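Local atomic coordinates of cytosolic phospholipase A2 delta (PDB entry 5IZ5), a protein that hydrolyses glycerophospholipids at the sn-2 position in a calcium-dependent manner, with a preference for linoleic acid, and associates with membranes through an N-terminal C2 domain. Residues 325-330 with 670-675; 730-735 with 798-803; 29-34 with 139-144; 49-54 with 74-79. The protein carries 3 engineered substitutions. All blocks are in the same frame, centred on the assembly; numbering follows the deposited sequence.

Contact 1: residues 325-330 with 670-675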
loop_
_atom_site.group_PDB
_atom_site.type_symbol
_atom_site.label_atom_id
_atom_site.label_comp_id
_atom_site.label_asym_id
_atom_site.label_seq_id
_atom_site.Cartn_x
_atom_site.Cartn_y
_atom_site.Cartn_z
ATOM N N PRO B 325 1.743 27.927 -11.695
ATOM C CA PRO B 325 0.700 27.071 -11.142
ATOM C C PRO B 325 1.058 25.588 -11.242
ATOM O O PRO B 325 1.715 25.171 -12.197
ATOM C CB PRO B 325 -0.512 27.393 -12.018
ATOM C CG PRO B 325 0.092 27.733 -13.337
ATOM C CD PRO B 325 1.353 28.481 -13.005
ATOM N N VAL B 326 0.643 24.818 -10.242
ATOM C CA VAL B 326 0.881 23.379 -10.214
ATOM C C VAL B 326 -0.308 22.694 -10.884
ATOM O O VAL B 326 -1.440 22.768 -10.403
ATOM C CB VAL B 326 1.077 22.875 -8.770
ATOM C CG1 VAL B 326 1.321 21.371 -8.741
ATOM C CG2 VAL B 326 2.242 23.604 -8.107
ATOM N N VAL B 327 -0.037 22.047 -12.010
ATOM C CA VAL B 327 -1.065 21.394 -12.812
ATOM C C VAL B 327 -0.892 19.879 -12.735
ATOM O O VAL B 327 0.220 19.374 -12.854
ATOM C CB VAL B 327 -0.978 21.830 -14.289
ATOM C CG1 VAL B 327 -2.008 21.098 -15.136
ATOM C CG2 VAL B 327 -1.170 23.338 -14.413
ATOM N N GLY B 328 -1.998 19.167 -12.548
ATOM C CA GLY B 328 -1.984 17.709 -12.482
ATOM C C GLY B 328 -2.934 17.081 -13.483
ATOM O O GLY B 328 -3.981 17.643 -13.794
ATOM N N ILE B 329 -2.531 15.937 -14.026
ATOM C CA ILE B 329 -3.420 15.054 -14.764
ATOM C C ILE B 329 -3.783 13.913 -13.841
ATOM O O ILE B 329 -2.902 13.332 -13.210
ATOM C CB ILE B 329 -2.723 14.387 -15.967
ATOM C CG1 ILE B 329 -2.400 15.402 -17.056
ATOM C CG2 ILE B 329 -3.620 13.305 -16.554
ATOM C CD1 ILE B 329 -1.401 14.900 -18.079
ATOM N N MET B 330 -5.064 13.559 -13.822
ATOM C CA MET B 330 -5.580 12.530 -12.934
ATOM C C MET B 330 -6.452 11.583 -13.751
ATOM O O MET B 330 -7.453 12.001 -14.334
ATOM C CB MET B 330 -6.386 13.252 -11.861
ATOM C CG MET B 330 -7.271 12.466 -10.928
ATOM S SD MET B 330 -7.906 13.628 -9.700
ATOM C CE MET B 330 -9.613 13.928 -10.206
ATOM N N LEU B 670 -1.988 21.585 -5.532
ATOM C CA LEU B 670 -2.485 21.664 -6.899
ATOM C C LEU B 670 -3.419 22.842 -7.106
ATOM O O LEU B 670 -4.287 23.124 -6.273
ATOM C CB LEU B 670 -3.145 20.355 -7.347
ATOM C CG LEU B 670 -2.041 19.447 -7.890
ATOM C CD1 LEU B 670 -1.577 18.462 -6.832
ATOM C CD2 LEU B 670 -2.475 18.756 -9.164
ATOM N N ASP B 671 -3.197 23.531 -8.222
ATOM C CA ASP B 671 -4.003 24.677 -8.628
ATOM C C ASP B 671 -5.020 24.267 -9.678
ATOM O O ASP B 671 -6.159 24.712 -9.637
ATOM C CB ASP B 671 -3.096 25.781 -9.178
ATOM C CG ASP B 671 -2.113 26.276 -8.145
ATOM O OD1 ASP B 671 -2.572 26.750 -7.087
ATOM O OD2 ASP B 671 -0.889 26.184 -8.383
ATOM N N LEU B 672 -4.600 23.423 -10.615
ATOM C CA LEU B 672 -5.487 22.912 -11.651
ATOM C C LEU B 672 -5.300 21.409 -11.818
ATOM O O LEU B 672 -4.171 20.924 -11.858
ATOM C CB LEU B 672 -5.208 23.617 -12.982
ATOM C CG LEU B 672 -5.923 23.073 -14.221
ATOM C CD1 LEU B 672 -7.423 23.264 -14.095
ATOM C CD2 LEU B 672 -5.403 23.749 -15.475
ATOM N N ILE B 673 -6.408 20.681 -11.927
ATOM C CA ILE B 673 -6.372 19.251 -12.208
ATOM C C ILE B 673 -7.186 18.947 -13.458
ATOM O O ILE B 673 -8.369 19.280 -13.528
ATOM C CB ILE B 673 -6.942 18.422 -11.036
ATOM C CG1 ILE B 673 -6.123 18.664 -9.769
ATOM C CG2 ILE B 673 -6.932 16.934 -11.379
ATOM C CD1 ILE B 673 -6.797 18.185 -8.502
ATOM N N LEU B 674 -6.548 18.324 -14.441
ATOM C CA LEU B 674 -7.259 17.804 -15.600
ATOM C C LEU B 674 -7.662 16.379 -15.263
ATOM O O LEU B 674 -6.806 15.497 -15.150
ATOM C CB LEU B 674 -6.388 17.843 -16.858
ATOM C CG LEU B 674 -5.710 19.184 -17.167
ATOM C CD1 LEU B 674 -4.946 19.098 -18.479
ATOM C CD2 LEU B 674 -6.720 20.324 -17.221
ATOM N N SER B 675 -8.966 16.177 -15.085
ATOM C CA SER B 675 -9.528 14.902 -14.676
ATOM C C SER B 675 -10.023 14.137 -15.891
ATOM O O SER B 675 -10.992 14.544 -16.542
ATOM C CB SER B 675 -10.687 15.127 -13.707
ATOM O OG SER B 675 -11.443 13.944 -13.502
HETATM O O HOH W 1 -10.300 11.569 -13.200
#

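Contact 2: residues 730-735 with 798-803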
loop_
_atom_site.group_PDB
_atom_site.type_symbol
_atom_site.label_atom_id
_atom_site.label_comp_id
_atom_site.label_asym_id
_atom_site.label_seq_id
_atom_site.Cartn_x
_atom_site.Cartn_y
_atom_site.Cartn_z
ATOM N N ILE B 730 -8.908 24.009 -9.194
ATOM C CA ILE B 730 -9.801 24.050 -10.342
ATOM C C ILE B 730 -9.794 22.683 -11.006
ATOM O O ILE B 730 -8.733 22.096 -11.206
ATOM C CB ILE B 730 -9.347 25.107 -11.380
ATOM C CG1 ILE B 730 -9.371 26.504 -10.757
ATOM C CG2 ILE B 730 -10.223 25.068 -12.630
ATOM C CD1 ILE B 730 -8.602 27.538 -11.545
ATOM N N LEU B 731 -10.975 22.197 -11.370
ATOM C CA LEU B 731 -11.107 20.925 -12.071
ATOM C C LEU B 731 -11.729 21.068 -13.449
ATOM O O LEU B 731 -12.805 21.639 -13.597
ATOM C CB LEU B 731 -11.940 19.961 -11.239
ATOM C CG LEU B 731 -11.070 19.124 -10.304
ATOM C CD1 LEU B 731 -11.623 19.172 -8.901
ATOM C CD2 LEU B 731 -10.946 17.691 -10.803
ATOM N N LEU B 732 -11.023 20.541 -14.442
ATOM C CA LEU B 732 -11.544 20.355 -15.784
ATOM C C LEU B 732 -11.722 18.868 -15.989
ATOM O O LEU B 732 -10.746 18.119 -16.006
ATOM C CB LEU B 732 -10.579 20.908 -16.830
ATOM C CG LEU B 732 -10.968 22.164 -17.606
ATOM C CD1 LEU B 732 -11.814 23.132 -16.793
ATOM C CD2 LEU B 732 -9.720 22.858 -18.122
ATOM N N HIS B 733 -12.971 18.456 -16.160
ATOM C CA HIS B 733 -13.332 17.053 -16.210
ATOM C C HIS B 733 -13.702 16.625 -17.628
ATOM O O HIS B 733 -14.546 17.257 -18.277
ATOM C CB HIS B 733 -14.507 16.819 -15.276
ATOM C CG HIS B 733 -14.886 15.381 -15.137
ATOM N ND1 HIS B 733 -14.097 14.463 -14.478
ATOM C CD2 HIS B 733 -15.983 14.707 -15.554
ATOM C CE1 HIS B 733 -14.691 13.282 -14.501
ATOM N NE2 HIS B 733 -15.835 13.402 -15.150
ATOM N N PHE B 734 -13.076 15.545 -18.091
ATOM C CA PHE B 734 -13.255 15.040 -19.445
ATOM C C PHE B 734 -13.873 13.645 -19.410
ATOM O O PHE B 734 -13.158 12.646 -19.314
ATOM C CB PHE B 734 -11.914 14.980 -20.171
ATOM C CG PHE B 734 -11.229 16.309 -20.283
ATOM C CD1 PHE B 734 -11.297 17.046 -21.463
ATOM C CD2 PHE B 734 -10.530 16.835 -19.203
ATOM C CE1 PHE B 734 -10.670 18.277 -21.562
ATOM C CE2 PHE B 734 -9.904 18.063 -19.295
ATOM C CZ PHE B 734 -9.976 18.786 -20.476
ATOM N N PRO B 735 -15.210 13.567 -19.497
ATOM C CA PRO B 735 -15.833 12.251 -19.510
ATOM C C PRO B 735 -15.620 11.531 -20.830
ATOM O O PRO B 735 -15.353 12.163 -21.858
ATOM C CB PRO B 735 -17.315 12.563 -19.295
ATOM C CG PRO B 735 -17.498 13.941 -19.811
ATOM C CD PRO B 735 -16.201 14.658 -19.573
ATOM N N GLY B 798 -9.581 25.888 -25.538
ATOM C CA GLY B 798 -9.993 27.167 -24.974
ATOM C C GLY B 798 -10.232 27.106 -23.482
ATOM O O GLY B 798 -9.716 27.935 -22.730
ATOM N N ALA B 799 -11.009 26.121 -23.045
ATOM C CA ALA B 799 -11.316 25.947 -21.623
ATOM C C ALA B 799 -10.056 25.682 -20.794
ATOM O O ALA B 799 -9.929 26.181 -19.674
ATOM C CB ALA B 799 -12.319 24.819 -21.433
ATOM N N ILE B 800 -9.126 24.906 -21.347
ATOM C CA ILE B 800 -7.878 24.574 -20.644
ATOM C C ILE B 800 -7.023 25.825 -20.461
ATOM O O ILE B 800 -6.518 26.082 -19.360
ATOM C CB ILE B 800 -7.063 23.486 -21.379
ATOM C CG1 ILE B 800 -7.854 22.181 -21.451
ATOM C CG2 ILE B 800 -5.746 23.222 -20.660
ATOM C CD1 ILE B 800 -7.307 21.186 -22.454
ATOM N N LEU B 801 -6.875 26.602 -21.536
ATOM C CA LEU B 801 -6.097 27.840 -21.484
ATOM C C LEU B 801 -6.713 28.837 -20.508
ATOM O O LEU B 801 -6.000 29.483 -19.744
ATOM C CB LEU B 801 -5.968 28.464 -22.878
ATOM C CG LEU B 801 -5.186 27.652 -23.916
ATOM C CD1 LEU B 801 -5.350 28.244 -25.307
ATOM C CD2 LEU B 801 -3.712 27.546 -23.564
ATOM N N GLN B 802 -8.037 28.955 -20.536
ATOM C CA GLN B 802 -8.764 29.788 -19.574
ATOM C C GLN B 802 -8.507 29.369 -18.130
ATOM O O GLN B 802 -8.273 30.214 -17.273
ATOM C CB GLN B 802 -10.258 29.771 -19.870
ATOM C CG GLN B 802 -11.053 30.791 -19.065
ATOM C CD GLN B 802 -12.520 30.425 -18.949
ATOM O OE1 GLN B 802 -13.156 30.094 -19.948
ATOM N NE2 GLN B 802 -13.069 30.483 -17.730
ATOM N N ALA B 803 -8.558 28.066 -17.865
ATOM C CA ALA B 803 -8.306 27.551 -16.518
ATOM C C ALA B 803 -6.866 27.811 -16.110
ATOM O O ALA B 803 -6.597 28.189 -14.969
ATOM C CB ALA B 803 -8.613 26.069 -16.441
#

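Contact 3: residues 29-34 with 139-144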
loop_
_atom_site.group_PDB
_atom_site.type_symbol
_atom_site.label_atom_id
_atom_site.label_comp_id
_atom_site.label_asym_id
_atom_site.label_seq_id
_atom_site.Cartn_x
_atom_site.Cartn_y
_atom_site.Cartn_z
ATOM N N THR B 29 3.920 -1.642 37.007
ATOM C CA THR B 29 3.637 -2.921 37.670
ATOM C C THR B 29 2.154 -3.244 37.485
ATOM O O THR B 29 1.282 -2.447 37.847
ATOM C CB THR B 29 4.023 -2.950 39.169
ATOM O OG1 THR B 29 2.998 -2.336 39.959
ATOM C CG2 THR B 29 5.341 -2.236 39.412
ATOM N N VAL B 30 1.878 -4.404 36.893
ATOM C CA VAL B 30 0.509 -4.867 36.674
ATOM C C VAL B 30 0.274 -6.045 37.606
ATOM O O VAL B 30 0.887 -7.103 37.436
ATOM C CB VAL B 30 0.289 -5.312 35.212
ATOM C CG1 VAL B 30 -1.161 -5.740 34.984
ATOM C CG2 VAL B 30 0.666 -4.191 34.254
ATOM N N ARG B 31 -0.603 -5.861 38.592
ATOM C CA ARG B 31 -0.912 -6.927 39.550
ATOM C C ARG B 31 -2.259 -7.569 39.227
ATOM O O ARG B 31 -3.311 -6.971 39.456
ATOM C CB ARG B 31 -0.906 -6.395 40.986
ATOM C CG ARG B 31 -1.023 -7.483 42.049
ATOM C CD ARG B 31 -0.819 -6.942 43.460
ATOM N NE ARG B 31 0.587 -6.644 43.748
ATOM C CZ ARG B 31 1.525 -7.556 44.011
ATOM N NH1 ARG B 31 1.235 -8.854 44.019
ATOM N NH2 ARG B 31 2.772 -7.167 44.260
ATOM N N VAL B 32 -2.206 -8.790 38.699
ATOM C CA VAL B 32 -3.403 -9.560 38.364
ATOM C C VAL B 32 -3.912 -10.207 39.649
ATOM O O VAL B 32 -3.275 -11.110 40.187
ATOM C CB VAL B 32 -3.093 -10.648 37.306
ATOM C CG1 VAL B 32 -4.336 -11.465 36.966
ATOM C CG2 VAL B 32 -2.523 -10.012 36.047
ATOM N N LEU B 33 -5.053 -9.738 40.144
ATOM C CA LEU B 33 -5.569 -10.191 41.435
ATOM C C LEU B 33 -6.422 -11.451 41.308
ATOM O O LEU B 33 -6.009 -12.536 41.727
ATOM C CB LEU B 33 -6.375 -9.073 42.108
ATOM C CG LEU B 33 -5.592 -7.808 42.462
ATOM C CD1 LEU B 33 -6.548 -6.692 42.857
ATOM C CD2 LEU B 33 -4.597 -8.092 43.577
ATOM N N GLU B 34 -7.606 -11.303 40.721
ATOM C CA GLU B 34 -8.578 -12.387 40.659
ATOM C C GLU B 34 -9.620 -12.123 39.587
ATOM O O GLU B 34 -9.732 -11.004 39.081
ATOM C CB GLU B 34 -9.279 -12.544 42.011
ATOM C CG GLU B 34 -10.134 -11.350 42.415
ATOM C CD GLU B 34 -10.865 -11.572 43.724
ATOM O OE1 GLU B 34 -10.194 -11.794 44.750
ATOM O OE2 GLU B 34 -12.113 -11.512 43.730
ATOM N N ASP B 139 -10.175 -8.362 38.279
ATOM C CA ASP B 139 -9.588 -7.316 39.128
ATOM C C ASP B 139 -8.086 -7.209 38.915
ATOM O O ASP B 139 -7.361 -8.197 39.049
ATOM C CB ASP B 139 -9.859 -7.589 40.608
ATOM C CG ASP B 139 -11.294 -7.320 41.002
ATOM O OD1 ASP B 139 -12.072 -6.789 40.175
ATOM O OD2 ASP B 139 -11.643 -7.646 42.155
ATOM N N VAL B 140 -7.632 -6.002 38.592
ATOM C CA VAL B 140 -6.218 -5.726 38.352
ATOM C C VAL B 140 -5.851 -4.406 39.019
ATOM O O VAL B 140 -6.694 -3.513 39.137
ATOM C CB VAL B 140 -5.921 -5.612 36.840
ATOM C CG1 VAL B 140 -4.422 -5.497 36.583
ATOM C CG2 VAL B 140 -6.495 -6.805 36.086
ATOM N N GLU B 141 -4.598 -4.282 39.448
ATOM C CA GLU B 141 -4.080 -2.984 39.900
ATOM C C GLU B 141 -2.819 -2.568 39.165
ATOM O O GLU B 141 -1.950 -3.395 38.869
ATOM C CB GLU B 141 -3.915 -2.887 41.417
ATOM C CG GLU B 141 -3.719 -4.177 42.187
ATOM C CD GLU B 141 -3.759 -3.965 43.693
ATOM O OE1 GLU B 141 -4.167 -2.872 44.144
ATOM O OE2 GLU B 141 -3.379 -4.895 44.433
ATOM N N PHE B 142 -2.741 -1.268 38.878
ATOM C CA PHE B 142 -1.652 -0.690 38.103
ATOM C C PHE B 142 -0.898 0.344 38.923
ATOM O O PHE B 142 -1.509 1.211 39.544
ATOM C CB PHE B 142 -2.206 0.005 36.858
ATOM C CG PHE B 142 -2.952 -0.908 35.936
ATOM C CD1 PHE B 142 -2.279 -1.605 34.947
ATOM C CD2 PHE B 142 -4.329 -1.067 36.053
ATOM C CE1 PHE B 142 -2.971 -2.445 34.091
ATOM C CE2 PHE B 142 -5.026 -1.907 35.204
ATOM C CZ PHE B 142 -4.347 -2.597 34.220
ATOM N N LEU B 143 0.429 0.257 38.914
ATOM C CA LEU B 143 1.256 1.306 39.498
ATOM C C LEU B 143 2.359 1.700 38.536
ATOM O O LEU B 143 3.171 0.869 38.118
ATOM C CB LEU B 143 1.868 0.873 40.830
ATOM C CG LEU B 143 2.669 1.987 41.526
ATOM C CD1 LEU B 143 1.756 3.035 42.157
ATOM C CD2 LEU B 143 3.630 1.413 42.559
ATOM N N MET B 144 2.378 2.985 38.200
ATOM C CA MET B 144 3.386 3.545 37.329
ATOM C C MET B 144 4.378 4.328 38.172
ATOM O O MET B 144 3.987 5.203 38.948
ATOM C CB MET B 144 2.724 4.465 36.315
ATOM C CG MET B 144 3.656 4.926 35.208
ATOM S SD MET B 144 3.843 3.686 33.911
ATOM C CE MET B 144 2.286 3.847 33.024
#

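Contact 4: residues 49-54 with 74-79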
loop_
_atom_site.group_PDB
_atom_site.type_symbol
_atom_site.label_atom_id
_atom_site.label_comp_id
_atom_site.label_asym_id
_atom_site.label_seq_id
_atom_site.Cartn_x
_atom_site.Cartn_y
_atom_site.Cartn_z
ATOM N N PRO B 49 -8.233 -21.790 34.692
ATOM C CA PRO B 49 -7.898 -20.511 34.084
ATOM C C PRO B 49 -6.494 -19.982 34.388
ATOM O O PRO B 49 -5.990 -20.137 35.504
ATOM C CB PRO B 49 -8.953 -19.574 34.673
ATOM C CG PRO B 49 -9.290 -20.167 36.004
ATOM C CD PRO B 49 -8.834 -21.602 36.024
ATOM N N TYR B 50 -5.884 -19.372 33.374
ATOM C CA TYR B 50 -4.666 -18.579 33.531
ATOM C C TYR B 50 -4.818 -17.277 32.749
ATOM O O TYR B 50 -5.590 -17.213 31.785
ATOM C CB TYR B 50 -3.436 -19.350 33.046
ATOM C CG TYR B 50 -3.490 -19.788 31.600
ATOM C CD1 TYR B 50 -2.959 -18.987 30.590
ATOM C CD2 TYR B 50 -4.062 -21.010 31.240
ATOM C CE1 TYR B 50 -2.999 -19.389 29.268
ATOM C CE2 TYR B 50 -4.109 -21.417 29.917
ATOM C CZ TYR B 50 -3.573 -20.604 28.937
ATOM O OH TYR B 50 -3.612 -20.991 27.625
ATOM N N VAL B 51 -4.083 -16.246 33.162
ATOM C CA VAL B 51 -4.129 -14.953 32.484
ATOM C C VAL B 51 -2.869 -14.731 31.655
ATOM O O VAL B 51 -1.755 -15.008 32.099
ATOM C CB VAL B 51 -4.291 -13.781 33.475
ATOM C CG1 VAL B 51 -4.419 -12.459 32.727
ATOM C CG2 VAL B 51 -5.507 -14.001 34.362
ATOM N N ILE B 52 -3.065 -14.225 30.444
ATOM C CA ILE B 52 -1.969 -13.808 29.585
ATOM C C ILE B 52 -1.949 -12.282 29.553
ATOM O O ILE B 52 -3.006 -11.653 29.463
ATOM C CB ILE B 52 -2.125 -14.416 28.174
ATOM C CG1 ILE B 52 -1.881 -15.935 28.270
ATOM C CG2 ILE B 52 -1.182 -13.762 27.171
ATOM C CD1 ILE B 52 -1.581 -16.665 26.973
ATOM N N LEU B 53 -0.753 -11.700 29.656
ATOM C CA LEU B 53 -0.563 -10.265 29.462
ATOM C C LEU B 53 0.347 -10.027 28.270
ATOM O O LEU B 53 1.453 -10.574 28.196
ATOM C CB LEU B 53 0.061 -9.600 30.686
ATOM C CG LEU B 53 -0.567 -9.830 32.057
ATOM C CD1 LEU B 53 0.159 -8.981 33.088
ATOM C CD2 LEU B 53 -2.050 -9.503 32.060
ATOM N N GLN B 54 -0.129 -9.208 27.340
ATOM C CA GLN B 54 0.656 -8.779 26.198
ATOM C C GLN B 54 0.532 -7.274 26.085
ATOM O O GLN B 54 -0.532 -6.715 26.319
ATOM C CB GLN B 54 0.132 -9.420 24.921
ATOM C CG GLN B 54 0.213 -10.930 24.891
ATOM C CD GLN B 54 -0.680 -11.483 23.804
ATOM O OE1 GLN B 54 -1.905 -11.384 23.902
ATOM N NE2 GLN B 54 -0.089 -12.034 22.759
ATOM N N PRO B 74 -11.021 -17.656 40.033
ATOM C CA PRO B 74 -9.605 -17.783 40.369
ATOM C C PRO B 74 -9.029 -16.570 41.094
ATOM O O PRO B 74 -9.427 -15.440 40.818
ATOM C CB PRO B 74 -8.945 -17.936 39.002
ATOM C CG PRO B 74 -9.844 -17.182 38.085
ATOM C CD PRO B 74 -11.226 -17.471 38.585
ATOM N N VAL B 75 -8.103 -16.824 42.019
ATOM C CA VAL B 75 -7.336 -15.777 42.692
ATOM C C VAL B 75 -5.854 -16.067 42.471
ATOM O O VAL B 75 -5.308 -16.992 43.071
ATOM C CB VAL B 75 -7.628 -15.738 44.206
ATOM C CG1 VAL B 75 -6.791 -14.664 44.897
ATOM C CG2 VAL B 75 -9.111 -15.500 44.457
ATOM N N TRP B 76 -5.215 -15.285 41.600
ATOM C CA TRP B 76 -3.803 -15.486 41.267
ATOM C C TRP B 76 -2.877 -14.643 42.141
ATOM O O TRP B 76 -1.875 -15.141 42.659
ATOM C CB TRP B 76 -3.540 -15.123 39.805
ATOM C CG TRP B 76 -4.213 -15.993 38.793
ATOM C CD1 TRP B 76 -3.788 -17.211 38.341
ATOM C CD2 TRP B 76 -5.411 -15.693 38.069
ATOM N NE1 TRP B 76 -4.657 -17.697 37.391
ATOM C CE2 TRP B 76 -5.663 -16.784 37.205
ATOM C CE3 TRP B 76 -6.302 -14.613 38.072
ATOM C CZ2 TRP B 76 -6.769 -16.825 36.353
ATOM C CZ3 TRP B 76 -7.404 -14.654 37.224
ATOM C CH2 TRP B 76 -7.624 -15.751 36.373
ATOM N N ASN B 77 -3.207 -13.360 42.268
ATOM C CA ASN B 77 -2.357 -12.385 42.953
ATOM C C ASN B 77 -0.894 -12.439 42.487
ATOM O O ASN B 77 0.020 -12.645 43.286
ATOM C CB ASN B 77 -2.446 -12.566 44.473
ATOM C CG ASN B 77 -1.739 -11.457 45.236
ATOM O OD1 ASN B 77 -1.630 -10.326 44.757
ATOM N ND2 ASN B 77 -1.247 -11.778 46.429
ATOM N N GLU B 78 -0.685 -12.269 41.183
ATOM C CA GLU B 78 0.658 -12.212 40.609
ATOM C C GLU B 78 0.892 -10.850 39.967
ATOM O O GLU B 78 -0.014 -10.282 39.348
ATOM C CB GLU B 78 0.852 -13.318 39.569
ATOM C CG GLU B 78 0.908 -14.717 40.154
ATOM C CD GLU B 78 1.043 -15.782 39.084
ATOM O OE1 GLU B 78 2.008 -15.715 38.295
ATOM O OE2 GLU B 78 0.187 -16.692 39.035
ATOM N N ALA B 79 2.115 -10.344 40.110
ATOM C CA ALA B 79 2.493 -9.038 39.579
ATOM C C ALA B 79 3.549 -9.183 38.495
ATOM O O ALA B 79 4.414 -10.054 38.572
ATOM C CB ALA B 79 3.009 -8.148 40.694
#

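Contact 1: residues 325-330 with 670-675
Val327 to Met330 run parallel to Leu672 to Ser675 as adjacent strands, their short axes inclined by 21° and Gly328 in register with Ile673. Gly328 works through both its polar atoms: N donates to Leu672 O, and O receives Leu674 N at 2.7 Å. At the start of the ladder Val326 O takes two donors, Asp671 N at 2.9 Å and Leu672 N at 3.2 Å. The carboxylate of Asp671 returns to the same residue, its OD2 receiving Val326 N at 2.8 Å on the lone pair anti to the other oxygen, with an N-H...O angle of 168°. Leu670 CD2 lies 3.4 Å from Gly328 N, in space that a CB on Gly328 would invade. On the side of the sheet with Ile673 and Ser675, Met330 SD lies 3.8 Å from Ile673 CG2, and a bend at chi3 (104°) places CE 3.9 Å from Ser675 CB. A water bridges Met330 O and Ser675 OG, and that hydroxyl also bonds His733 ND1. Both strands belong to the central mixed sheet of the catalytic domain, and strand 327-331 leads to the substrate-binding Gly334 and Gly335. Chemically, Asp671 supplies a side-chain acceptor where the main-chain ladder has barely begun, and the N-H it receives would probably help to stabilise the carboxylate despite its burial.

Contact 2: residues 730-735 with 798-803
The ring of Phe734 meets Ile800 through its CZ, 4.1 Å from CD1, an oblique approach in which the two side chains cross at about a right angle; the same ring meets that of Phe676, their planes about 55° apart. This is helix-on-sheet packing in the alpha/beta catalytic domain: helix 797-810, near the C terminus, lies almost antiparallel to strand 730-734, with 167° between the short axes. A separation of 9.8 Å between those axes leaves the contact to side chains, and no hydrogen bond crosses it. Leu732 makes the largest contribution. Its CD2 is 3.6 Å from Ile800 CA and 3.8 Å from Ala803 CB, so one methyl touches successive turns of the helix. Leu732 CG sits away from a staggered position (chi1 -110°), and the next torsion is also unstaggered, so the conformer is either strained or less surely placed. The small CB of Ala803 is consistent with this close approach, and Ile800 CG1 closes on the same methyl from 3.9 Å. Leu731 and His733 point to the other face of the sheet, where they touch helix 685-696, so strand 730-734 is covered by helices on both faces. The carbonyl nearest the Leu732 methyl is already engaged within the helix: Ala799 O lies 3.7 Å from Leu732 CD2 and accepts Ala803 N at 3.0 Å.

Contact 3: residues 29-34 with 139-144
Val30 CG1, the branch anti to the backbone N (chi1 -178°), touches Val140 CG1 at 3.6 Å on the buried face of this antiparallel pair, and the same Val30 methyl lies 3.9 Å from Phe142 CE1, reaching the ring obliquely. On the other face Glu141 lies alongside Arg31, its OE2 3.4 Å from Arg31 CD, and crosses Leu33 at about a right angle, with OE2 3.5 Å from Leu33 CD2. This is contact with the aliphatic parts: Arg31 NE stays 4.4 Å from Glu141 OE2, beyond a salt bridge, and the guanidinium and carboxylate planes stand 78° apart. The Glu141 charge is met instead by Arg125, which forms a salt bridge with OE1. An alanine in place of Glu141 would probably leave Arg125 without this mate and open a gap beside Leu33 CD2 and Arg31 CD. The backbone sets these positions: Thr29 with Leu143 and Arg31 with Glu141 are hydrogen-bonded pairs, Val30 with Phe142 and Val32 with Val140 non-hydrogen-bonded ones. A classic beta bulge interrupts the register where Leu33 and Glu34 both face Asp139, whose O receives Leu33 N at 3.0 Å. There Glu34 OE2 and Asp139 OD2 come within 4.2 Å of each other, and Arg36 NH1, salt-bridged to both, would probably offset their repulsion; Asp139 OD1 is hydrogen-bonded to Thr127 OG1. Strand 21-36 also pairs with strand 75-85, and strand 137-146 with strand 124-129, while Val30 and Val32 pack on strand 49-55 across the beta-sandwich of the C2 domain.

Contact 4: residues 49-54 with 74-79
Val51 CG2, the branch anti to the carbonyl carbon, sits over the six-membered ring of Trp76, 3.5 Å from its centroid and 15° off the normal, a CH-pi contact that forms the tight part of the interface. Pro74 CB lies on the opposite face, offset toward the rim, so the indole has an aliphatic carbon on either side. Pro49 O lies at the indole edge, near its plane, and takes a weak hydrogen bond from Trp76 NE1 at 3.4 Å, bent to 139°. The two prolines close this end, with Pro49 CG 3.7 Å from Pro74 CG. An alanine in place of Trp76 would probably leave a gap between Val51 and Pro74 and take from Pro49 O its weak donor. Beyond Trp76 the contact is loose: the short axes approach only to 8.9 Å, no backbone ladder joins the strands, and Val75 and Asn77 are exposed to solvent. Asn77 and Glu78 both face Val32 in a G1 beta bulge. Pro49 follows Asp48, a predicted calcium ligand. Strand 49-55 lies between strands 62-64 and 91-98 in one sheet of the C2 sandwich, whereas strand 75-85 pairs with strand 21-36 in the other, so Trp76 spans the two sheets.

In the fold
From the N terminus, residues 29-34 open the long loop that contact 3 closes at 139-144, and contact 4 (49-54 with 74-79) is nested inside it. These two contacts touch through strands 21-36 and 75-85, where Val32 N meets Glu78 O; contact 3 joins neighbours within a sheet, contact 4 one sheet of the C2 sandwich to the other. Far along the chain, contact 1 brings together strands 340 residues apart in the catalytic domain. Contact 2 follows in series, adding the next strand of that sheet and the helix near the C terminus. Contacts 1 and 3 have centres about 57 Å apart, on opposite sides of the chain's centre.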